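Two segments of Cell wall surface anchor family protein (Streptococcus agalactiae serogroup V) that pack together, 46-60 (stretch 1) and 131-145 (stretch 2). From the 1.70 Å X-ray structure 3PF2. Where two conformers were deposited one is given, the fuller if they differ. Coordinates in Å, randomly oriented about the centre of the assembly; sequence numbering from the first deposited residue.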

ATOM      1  N   LYS A  46      20.911  19.716  11.436  1.00 15.65           N
ATOM      2  CA  LYS A  46      19.891  18.688  11.611  1.00 15.62           C
ATOM      3  C   LYS A  46      19.249  18.388  10.260  1.00 15.48           C
ATOM      4  O   LYS A  46      19.042  19.287   9.445  1.00 15.16           O
ATOM      5  N   PHE A  47      18.953  17.114  10.024  1.00 15.36           N
ATOM      6  CA  PHE A  47      18.207  16.724   8.831  1.00 15.91           C
ATOM      7  C   PHE A  47      17.573  15.390   9.201  1.00 16.00           C
ATOM      8  O   PHE A  47      18.162  14.326   9.013  1.00 16.89           O
ATOM      9  N   GLU A  48      16.375  15.473   9.761  1.00 16.00           N
ATOM     10  CA  GLU A  48      15.701  14.320  10.343  0.50 16.11           C
ATOM     11  C   GLU A  48      14.318  14.167   9.737  1.00 16.11           C
ATOM     12  O   GLU A  48      13.528  15.122   9.717  1.00 15.85           O
ATOM     13  N   ILE A  49      14.031  12.959   9.262  1.00 15.47           N
ATOM     14  CA  ILE A  49      12.744  12.664   8.641  1.00 15.53           C
ATOM     15  C   ILE A  49      11.924  11.766   9.550  1.00 15.00           C
ATOM     16  O   ILE A  49      12.430  10.773  10.056  1.00 15.03           O
ATOM     17  N   THR A  50      10.665  12.133   9.774  1.00 14.52           N
ATOM     18  CA  THR A  50       9.754  11.325  10.591  1.00 14.45           C
ATOM     19  C   THR A  50       8.489  10.997   9.785  1.00 14.72           C
ATOM     20  O   THR A  50       7.845  11.892   9.242  1.00 15.45           O
ATOM     21  N   ASP A  51       8.150   9.714   9.725  1.00 14.54           N
ATOM     22  CA  ASP A  51       6.988   9.240   8.974  1.00 14.25           C
ATOM     23  C   ASP A  51       6.150   8.356   9.886  1.00 14.46           C
ATOM     24  O   ASP A  51       6.568   7.241  10.244  1.00 13.99           O
ATOM     25  N   LYS A  52       4.980   8.864  10.288  1.00 14.44           N
ATOM     26  CA  LYS A  52       4.046   8.101  11.097  1.00 15.39           C
ATOM     27  C   LYS A  52       3.130   7.335  10.140  1.00 14.76           C
ATOM     28  O   LYS A  52       2.284   7.928   9.470  1.00 15.01           O
ATOM     29  N   PHE A  53       3.341   6.027  10.033  1.00 14.73           N
ATOM     30  CA  PHE A  53       2.532   5.232   9.102  1.00 14.90           C
ATOM     31  C   PHE A  53       1.128   4.971   9.634  1.00 15.10           C
ATOM     32  O   PHE A  53       0.954   4.667  10.815  1.00 15.70           O
ATOM     33  N   ALA A  54       0.127   5.127   8.762  1.00 14.74           N
ATOM     34  CA  ALA A  54      -1.272   4.821   9.088  1.00 16.24           C
ATOM     35  C   ALA A  54      -1.409   3.402   9.638  1.00 16.34           C
ATOM     36  O   ALA A  54      -0.611   2.524   9.301  1.00 16.50           O
ATOM     37  N   ASP A  55      -2.415   3.195  10.491  1.00 16.69           N
ATOM     38  CA  ASP A  55      -2.701   1.884  11.075  1.00 17.99           C
ATOM     39  C   ASP A  55      -2.704   0.763  10.039  1.00 17.41           C
ATOM     40  O   ASP A  55      -2.227  -0.340  10.310  1.00 17.63           O
ATOM     41  N   GLY A  56      -3.275   1.060   8.874  1.00 16.70           N
ATOM     42  CA  GLY A  56      -3.487   0.075   7.815  1.00 15.59           C
ATOM     43  C   GLY A  56      -2.260  -0.204   6.968  1.00 15.22           C
ATOM     44  O   GLY A  56      -2.343  -0.930   5.974  1.00 15.11           O
ATOM     45  N   LEU A  57      -1.123   0.373   7.347  1.00 14.94           N
ATOM     46  CA  LEU A  57       0.144   0.099   6.667  1.00 14.05           C
ATOM     47  C   LEU A  57       1.115  -0.616   7.597  1.00 14.61           C
ATOM     48  O   LEU A  57       1.217  -0.266   8.767  1.00 14.92           O
ATOM     49  N   THR A  58       1.814  -1.622   7.074  1.00 14.35           N
ATOM     50  CA  THR A  58       2.911  -2.271   7.801  1.00 14.99           C
ATOM     51  C   THR A  58       4.235  -1.944   7.116  1.00 15.28           C
ATOM     52  O   THR A  58       4.438  -2.264   5.945  1.00 15.92           O
ATOM     53  N   TYR A  59       5.125  -1.288   7.859  1.00 14.91           N
ATOM     54  CA  TYR A  59       6.499  -1.029   7.447  1.00 14.68           C
ATOM     55  C   TYR A  59       7.303  -2.331   7.334  1.00 14.53           C
ATOM     56  O   TYR A  59       7.193  -3.223   8.195  1.00 14.56           O
ATOM     57  N   LYS A  60       8.102  -2.436   6.274  1.00 14.71           N
ATOM     58  CA  LYS A  60       8.943  -3.621   6.055  1.00 16.00           C
ATOM     59  C   LYS A  60      10.423  -3.312   6.195  1.00 16.07           C
ATOM     60  O   LYS A  60      11.127  -3.994   6.933  1.00 16.65           O
ATOM     61  N   PHE A 131      18.049  14.693  -6.380  1.00 14.75           N
ATOM     62  CA  PHE A 131      17.356  14.976  -5.126  1.00 14.26           C
ATOM     63  C   PHE A 131      17.537  13.787  -4.181  1.00 14.22           C
ATOM     64  O   PHE A 131      18.062  12.743  -4.591  1.00 14.83           O
ATOM     65  N   LEU A 132      17.138  13.951  -2.919  1.00 13.70           N
ATOM     66  CA  LEU A 132      17.229  12.876  -1.933  1.00 13.68           C
ATOM     67  C   LEU A 132      16.016  11.964  -2.060  1.00 13.41           C
ATOM     68  O   LEU A 132      14.872  12.406  -1.950  1.00 13.03           O
ATOM     69  N   GLU A 133      16.296  10.684  -2.296  1.00 12.27           N
ATOM     70  CA  GLU A 133      15.265   9.679  -2.525  1.00 12.35           C
ATOM     71  C   GLU A 133      15.401   8.566  -1.501  1.00 12.05           C
ATOM     72  O   GLU A 133      16.457   7.946  -1.387  1.00 12.10           O
ATOM     73  N   ILE A 134      14.329   8.332  -0.752  1.00 12.07           N
ATOM     74  CA  ILE A 134      14.299   7.297   0.282  1.00 11.86           C
ATOM     75  C   ILE A 134      13.169   6.312  -0.001  1.00 12.61           C
ATOM     76  O   ILE A 134      12.001   6.608   0.265  1.00 12.15           O
ATOM     77  N   PRO A 135      13.507   5.133  -0.548  1.00 13.13           N
ATOM     78  CA  PRO A 135      12.476   4.112  -0.752  1.00 13.53           C
ATOM     79  C   PRO A 135      12.156   3.385   0.545  1.00 13.89           C
ATOM     80  O   PRO A 135      13.071   2.983   1.274  1.00 15.24           O
ATOM     81  N   VAL A 136      10.868   3.251   0.855  1.00 12.82           N
ATOM     82  CA  VAL A 136      10.415   2.567   2.059  1.00 13.12           C
ATOM     83  C   VAL A 136       9.457   1.444   1.673  1.00 13.14           C
ATOM     84  O   VAL A 136       8.371   1.690   1.145  1.00 12.93           O
ATOM     85  N   ALA A 137       9.869   0.211   1.939  1.00 12.54           N
ATOM     86  CA  ALA A 137       9.024  -0.946   1.663  1.00 12.50           C
ATOM     87  C   ALA A 137       7.912  -1.088   2.696  1.00 12.34           C
ATOM     88  O   ALA A 137       8.129  -0.886   3.900  1.00 12.08           O
ATOM     89  N   SER A 138       6.720  -1.432   2.211  1.00 11.70           N
ATOM     90  CA  SER A 138       5.494  -1.343   2.987  1.00 12.29           C
ATOM     91  C   SER A 138       4.485  -2.350   2.443  1.00 12.33           C
ATOM     92  O   SER A 138       4.610  -2.776   1.309  1.00 11.84           O
ATOM     93  N   THR A 139       3.520  -2.746   3.274  1.00 12.90           N
ATOM     94  CA  THR A 139       2.351  -3.505   2.797  1.00 13.85           C
ATOM     95  C   THR A 139       1.088  -2.850   3.338  1.00 13.36           C
ATOM     96  O   THR A 139       1.142  -2.110   4.316  1.00 13.57           O
ATOM     97  N   ILE A 140      -0.047  -3.098   2.684  1.00 12.33           N
ATOM     98  CA  ILE A 140      -1.337  -2.775   3.266  1.00 12.73           C
ATOM     99  C   ILE A 140      -1.713  -3.966   4.158  1.00 13.47           C
ATOM    100  O   ILE A 140      -1.519  -5.110   3.761  1.00 13.87           O
ATOM    101  N   ASN A 141      -2.237  -3.703   5.351  1.00 14.13           N
ATOM    102  CA  ASN A 141      -2.611  -4.796   6.255  1.00 14.09           C
ATOM    103  C   ASN A 141      -4.118  -4.898   6.501  1.00 14.26           C
ATOM    104  O   ASN A 141      -4.909  -4.166   5.899  1.00 14.08           O
ATOM    105  N   GLU A 142      -4.496  -5.815   7.389  1.00 14.31           N
ATOM    106  CA  GLU A 142      -5.894  -6.100   7.706  1.00 15.12           C
ATOM    107  C   GLU A 142      -6.656  -4.943   8.355  1.00 15.34           C
ATOM    108  O   GLU A 142      -7.873  -5.001   8.489  1.00 15.91           O
ATOM    109  N   LYS A 143      -5.951  -3.895   8.766  1.00 15.31           N
ATOM    110  CA  LYS A 143      -6.605  -2.749   9.387  1.00 15.82           C
ATOM    111  C   LYS A 143      -7.123  -1.735   8.361  1.00 15.52           C
ATOM    112  O   LYS A 143      -7.835  -0.797   8.711  1.00 15.49           O
ATOM    113  N   ALA A 144      -6.779  -1.934   7.092  1.00 15.26           N
ATOM    114  CA  ALA A 144      -7.268  -1.063   6.027  1.00 14.91           C
ATOM    115  C   ALA A 144      -8.788  -1.094   5.948  1.00 14.63           C
ATOM    116  O   ALA A 144      -9.423  -2.127   6.247  1.00 15.87           O
ATOM    117  N   VAL A 145      -9.385   0.028   5.549  1.00 13.42           N
ATOM    118  CA  VAL A 145     -10.807   0.022   5.188  1.00 13.27           C
ATOM    119  C   VAL A 145     -10.863  -0.281   3.703  1.00 13.13           C
ATOM    120  O   VAL A 145     -10.169   0.369   2.920  1.00 12.80           O
TER

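Where strand 57-60 runs antiparallel beside strand 132-140, the backbone carries the pairing: Thr 58 N donates to Thr 139 O and Thr 139 N to Thr 58 O, both at 2.9 Å, and Lys 60 N reaches Ala 137 O at 2.8 Å. At the turn end, Asn 141 N continues the ladder to Gly 56 O, also 2.8 Å.

The rule worth reading is Asn 141. With chi1 p and CB pointing toward stretch 1, Asn 141 ND2 donates to Asp 55 O and to Thr 58 OG1, each 3.0 Å from ND2. Its OD1 turns back to accept from Lys 143 N at 2.8 Å, inside the type I turn from Asn 141 to Ala 144. One buried carboxamide thus ties two turns together with its polar atoms satisfied. Gly 56 lies against the second turn; an ideal CB there would sit a tight 3.2 Å from Ala 144 CA.

Thr 58 (m) and Thr 139 (p) share one sheet face, with Thr 58 CB 3.5 Å from Thr 139 OG1. Lys 60 starts toward stretch 2, but its end leads away. On the other face lie Leu 57, Tyr 59, Ser 138 and Ile 140; Ser 138 OG is hydrogen-bonded elsewhere in the structure.

Strand 46-52 is too distant for backbone pairing, its axis 11.7 Å from that of strand 132-140, so apolar side chains fill the gap. Phe 47 (t) brings CE2 to 3.6 Å from Leu 132 CD2, and the m,t rotamers of Ile 49 and Ile 134 meet CD1 to CD1 at 3.6 Å. Val 136 (t) serves two rings: its CG1 lies 3.7 Å from Phe 53 CZ and 3.8 Å from Tyr 59 CD1, at the tyrosine's edge.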

ATOM      1  CB  LYS A  46      18.802  19.148  12.586  1.00 15.49           C
ATOM      2  CG  LYS A  46      17.886  18.022  13.073  1.00 17.12           C
ATOM      3  CD  LYS A  46      16.648  18.531  13.802  1.00 17.93           C
ATOM      4  CE  LYS A  46      16.986  19.217  15.118  1.00 23.44           C
ATOM      5  NZ  LYS A  46      17.812  18.384  16.046  1.00 25.11           N
ATOM      6  CB  PHE A  47      19.145  16.607   7.625  1.00 16.28           C
ATOM      7  CG  PHE A  47      18.437  16.607   6.296  1.00 16.24           C
ATOM      8  CD1 PHE A  47      18.397  17.758   5.518  1.00 16.90           C
ATOM      9  CD2 PHE A  47      17.838  15.444   5.815  1.00 17.77           C
ATOM     10  CE1 PHE A  47      17.749  17.771   4.284  1.00 18.95           C
ATOM     11  CE2 PHE A  47      17.188  15.443   4.583  1.00 17.99           C
ATOM     12  CZ  PHE A  47      17.148  16.608   3.816  1.00 19.55           C
ATOM     13  CB  GLU A  48      15.563  14.488  11.859  0.50 16.48           C
ATOM     14  CG  GLU A  48      16.866  14.419  12.641  0.50 17.78           C
ATOM     15  CD  GLU A  48      16.683  14.690  14.122  0.50 19.88           C
ATOM     16  OE1 GLU A  48      15.527  14.871  14.562  0.50 21.42           O
ATOM     17  OE2 GLU A  48      17.698  14.719  14.858  0.50 19.60           O
ATOM     18  CB  ILE A  49      12.955  12.061   7.238  1.00 15.58           C
ATOM     19  CG1 ILE A  49      13.343  13.189   6.265  1.00 16.68           C
ATOM     20  CG2 ILE A  49      11.683  11.315   6.757  1.00 15.96           C
ATOM     21  CD1 ILE A  49      13.786  12.754   4.899  1.00 17.30           C
ATOM     22  CB  THR A  50       9.349  12.060  11.876  1.00 14.97           C
ATOM     23  OG1 THR A  50      10.532  12.353  12.644  1.00 14.58           O
ATOM     24  CG2 THR A  50       8.397  11.214  12.706  1.00 14.35           C
ATOM     25  CB  ASP A  51       7.475   8.470   7.741  1.00 13.96           C
ATOM     26  CG  ASP A  51       6.354   8.105   6.779  1.00 12.18           C
ATOM     27  OD1 ASP A  51       5.218   7.864   7.231  1.00 11.38           O
ATOM     28  OD2 ASP A  51       6.652   8.038   5.566  1.00 11.58           O
ATOM     29  CB  LYS A  52       3.245   9.012  12.036  1.00 16.44           C
ATOM     30  CG  LYS A  52       2.291   8.240  12.954  1.00 20.42           C
ATOM     31  CD  LYS A  52       1.643   9.134  14.005  1.00 25.77           C
ATOM     32  CE  LYS A  52       0.344   8.526  14.533  1.00 28.41           C
ATOM     33  NZ  LYS A  52       0.456   7.098  14.939  1.00 30.18           N
ATOM     34  CB  PHE A  53       3.255   3.933   8.719  1.00 14.69           C
ATOM     35  CG  PHE A  53       4.412   4.154   7.810  1.00 14.15           C
ATOM     36  CD1 PHE A  53       4.209   4.337   6.436  1.00 13.96           C
ATOM     37  CD2 PHE A  53       5.715   4.232   8.318  1.00 13.39           C
ATOM     38  CE1 PHE A  53       5.295   4.565   5.575  1.00 14.28           C
ATOM     39  CE2 PHE A  53       6.794   4.453   7.467  1.00 13.91           C
ATOM     40  CZ  PHE A  53       6.590   4.622   6.095  1.00 14.51           C
ATOM     41  CB  ALA A  54      -2.150   4.980   7.844  1.00 16.28           C
ATOM     42  CB  ASP A  55      -4.071   1.907  11.768  1.00 19.19           C
ATOM     43  CG  ASP A  55      -4.094   2.799  13.002  1.00 21.44           C
ATOM     44  OD1 ASP A  55      -3.026   3.308  13.395  1.00 25.08           O
ATOM     45  OD2 ASP A  55      -5.190   3.001  13.571  1.00 26.06           O
ATOM     46  CB  LEU A  57       0.772   1.398   6.167  1.00 14.63           C
ATOM     47  CG  LEU A  57      -0.044   2.237   5.175  1.00 14.13           C
ATOM     48  CD1 LEU A  57       0.655   3.538   4.889  1.00 14.32           C
ATOM     49  CD2 LEU A  57      -0.287   1.485   3.860  1.00 14.36           C
ATOM     50  CB  THR A  58       2.703  -3.811   7.925  1.00 14.54           C
ATOM     51  OG1 THR A  58       1.527  -4.069   8.704  1.00 14.37           O
ATOM     52  CG2 THR A  58       3.923  -4.491   8.606  1.00 16.11           C
ATOM     53  CB  TYR A  59       7.164  -0.093   8.470  1.00 14.89           C
ATOM     54  CG  TYR A  59       8.681  -0.023   8.395  1.00 14.73           C
ATOM     55  CD1 TYR A  59       9.320   0.940   7.613  1.00 15.98           C
ATOM     56  CD2 TYR A  59       9.474  -0.907   9.132  1.00 15.86           C
ATOM     57  CE1 TYR A  59      10.713   1.012   7.551  1.00 15.90           C
ATOM     58  CE2 TYR A  59      10.854  -0.856   9.072  1.00 15.38           C
ATOM     59  CZ  TYR A  59      11.465   0.111   8.295  1.00 16.77           C
ATOM     60  OH  TYR A  59      12.837   0.184   8.231  1.00 16.33           O
ATOM     61  CB  LYS A  60       8.684  -4.278   4.695  1.00 16.15           C
ATOM     62  CG  LYS A  60       7.344  -4.978   4.579  1.00 18.84           C
ATOM     63  CD  LYS A  60       7.209  -6.115   5.597  1.00 23.20           C
ATOM     64  CE  LYS A  60       5.751  -6.536   5.742  1.00 26.53           C
ATOM     65  NZ  LYS A  60       5.622  -7.736   6.628  1.00 28.46           N
ATOM     66  CB  PHE A 131      15.868  15.280  -5.389  1.00 14.10           C
ATOM     67  CG  PHE A 131      15.098  14.115  -5.939  1.00 14.27           C
ATOM     68  CD1 PHE A 131      14.416  13.252  -5.073  1.00 14.73           C
ATOM     69  CD2 PHE A 131      15.043  13.881  -7.321  1.00 15.22           C
ATOM     70  CE1 PHE A 131      13.705  12.143  -5.575  1.00 14.02           C
ATOM     71  CE2 PHE A 131      14.327  12.777  -7.819  1.00 14.46           C
ATOM     72  CZ  PHE A 131      13.656  11.925  -6.931  1.00 13.82           C
ATOM     73  CB  LEU A 132      17.339  13.416  -0.505  1.00 13.50           C
ATOM     74  CG  LEU A 132      17.373  12.368   0.621  1.00 14.27           C
ATOM     75  CD1 LEU A 132      18.689  11.595   0.584  1.00 12.72           C
ATOM     76  CD2 LEU A 132      17.170  12.990   2.008  1.00 15.89           C
ATOM     77  CB  GLU A 133      15.379   9.137  -3.949  1.00 11.78           C
ATOM     78  CG  GLU A 133      14.517   7.916  -4.253  1.00 13.40           C
ATOM     79  CD  GLU A 133      14.853   7.290  -5.600  1.00 14.14           C
ATOM     80  OE1 GLU A 133      15.669   7.844  -6.379  1.00 14.44           O
ATOM     81  OE2 GLU A 133      14.263   6.228  -5.900  1.00 16.98           O
ATOM     82  CB  ILE A 134      14.107   7.879   1.713  1.00 11.80           C
ATOM     83  CG1 ILE A 134      15.133   8.979   2.012  1.00 13.34           C
ATOM     84  CG2 ILE A 134      14.141   6.753   2.770  1.00 11.11           C
ATOM     85  CD1 ILE A 134      14.898   9.656   3.339  1.00 15.06           C
ATOM     86  CB  PRO A 135      13.107   3.152  -1.780  1.00 13.79           C
ATOM     87  CG  PRO A 135      14.546   3.533  -1.899  1.00 14.82           C
ATOM     88  CD  PRO A 135      14.847   4.657  -0.925  1.00 12.92           C
ATOM     89  CB  VAL A 136       9.758   3.532   3.077  1.00 12.91           C
ATOM     90  CG1 VAL A 136       9.303   2.777   4.330  1.00 13.26           C
ATOM     91  CG2 VAL A 136      10.750   4.635   3.463  1.00 14.19           C
ATOM     92  CB  ALA A 137       9.875  -2.209   1.593  1.00 12.45           C
ATOM     93  CB  SER A 138       4.925   0.084   2.825  1.00 12.33           C
ATOM     94  OG  SER A 138       3.790   0.309   3.644  1.00 15.06           O
ATOM     95  CB  THR A 139       2.361  -4.978   3.265  1.00 14.63           C
ATOM     96  OG1 THR A 139       2.336  -5.029   4.702  1.00 16.98           O
ATOM     97  CG2 THR A 139       3.588  -5.724   2.749  1.00 15.52           C
ATOM     98  CB  ILE A 140      -2.423  -2.609   2.175  1.00 11.93           C
ATOM     99  CG1 ILE A 140      -2.057  -1.473   1.201  1.00 10.78           C
ATOM    100  CG2 ILE A 140      -3.805  -2.359   2.804  1.00 12.74           C
ATOM    101  CD1 ILE A 140      -3.010  -1.302  -0.013  1.00 11.73           C
ATOM    102  CB  ASN A 141      -1.835  -4.694   7.576  1.00 14.13           C
ATOM    103  CG  ASN A 141      -2.158  -3.436   8.336  1.00 13.59           C
ATOM    104  OD1 ASN A 141      -3.322  -3.101   8.505  1.00 15.19           O
ATOM    105  ND2 ASN A 141      -1.125  -2.733   8.815  1.00 12.97           N
ATOM    106  CB  GLU A 142      -5.973  -7.377   8.572  1.00 15.15           C
ATOM    107  CG  GLU A 142      -5.633  -7.213  10.064  1.00 17.81           C
ATOM    108  CD  GLU A 142      -4.145  -7.051  10.355  1.00 18.89           C
ATOM    109  OE1 GLU A 142      -3.302  -7.322   9.473  1.00 19.21           O
ATOM    110  OE2 GLU A 142      -3.805  -6.636  11.494  1.00 20.87           O
ATOM    111  CB  LYS A 143      -5.666  -2.082  10.400  1.00 16.21           C
ATOM    112  CG  LYS A 143      -5.306  -2.995  11.579  1.00 19.55           C
ATOM    113  CD  LYS A 143      -4.623  -2.189  12.686  1.00 25.21           C
ATOM    114  CE  LYS A 143      -4.320  -3.041  13.914  1.00 29.57           C
ATOM    115  NZ  LYS A 143      -2.918  -3.568  13.894  1.00 32.50           N
ATOM    116  CB  ALA A 144      -6.671  -1.494   4.687  1.00 15.55           C
ATOM    117  CB  VAL A 145     -11.500   1.368   5.493  1.00 13.42           C
ATOM    118  CG1 VAL A 145     -12.954   1.363   4.988  1.00 12.31           C
ATOM    119  CG2 VAL A 145     -11.516   1.620   6.976  1.00 13.89           C
TER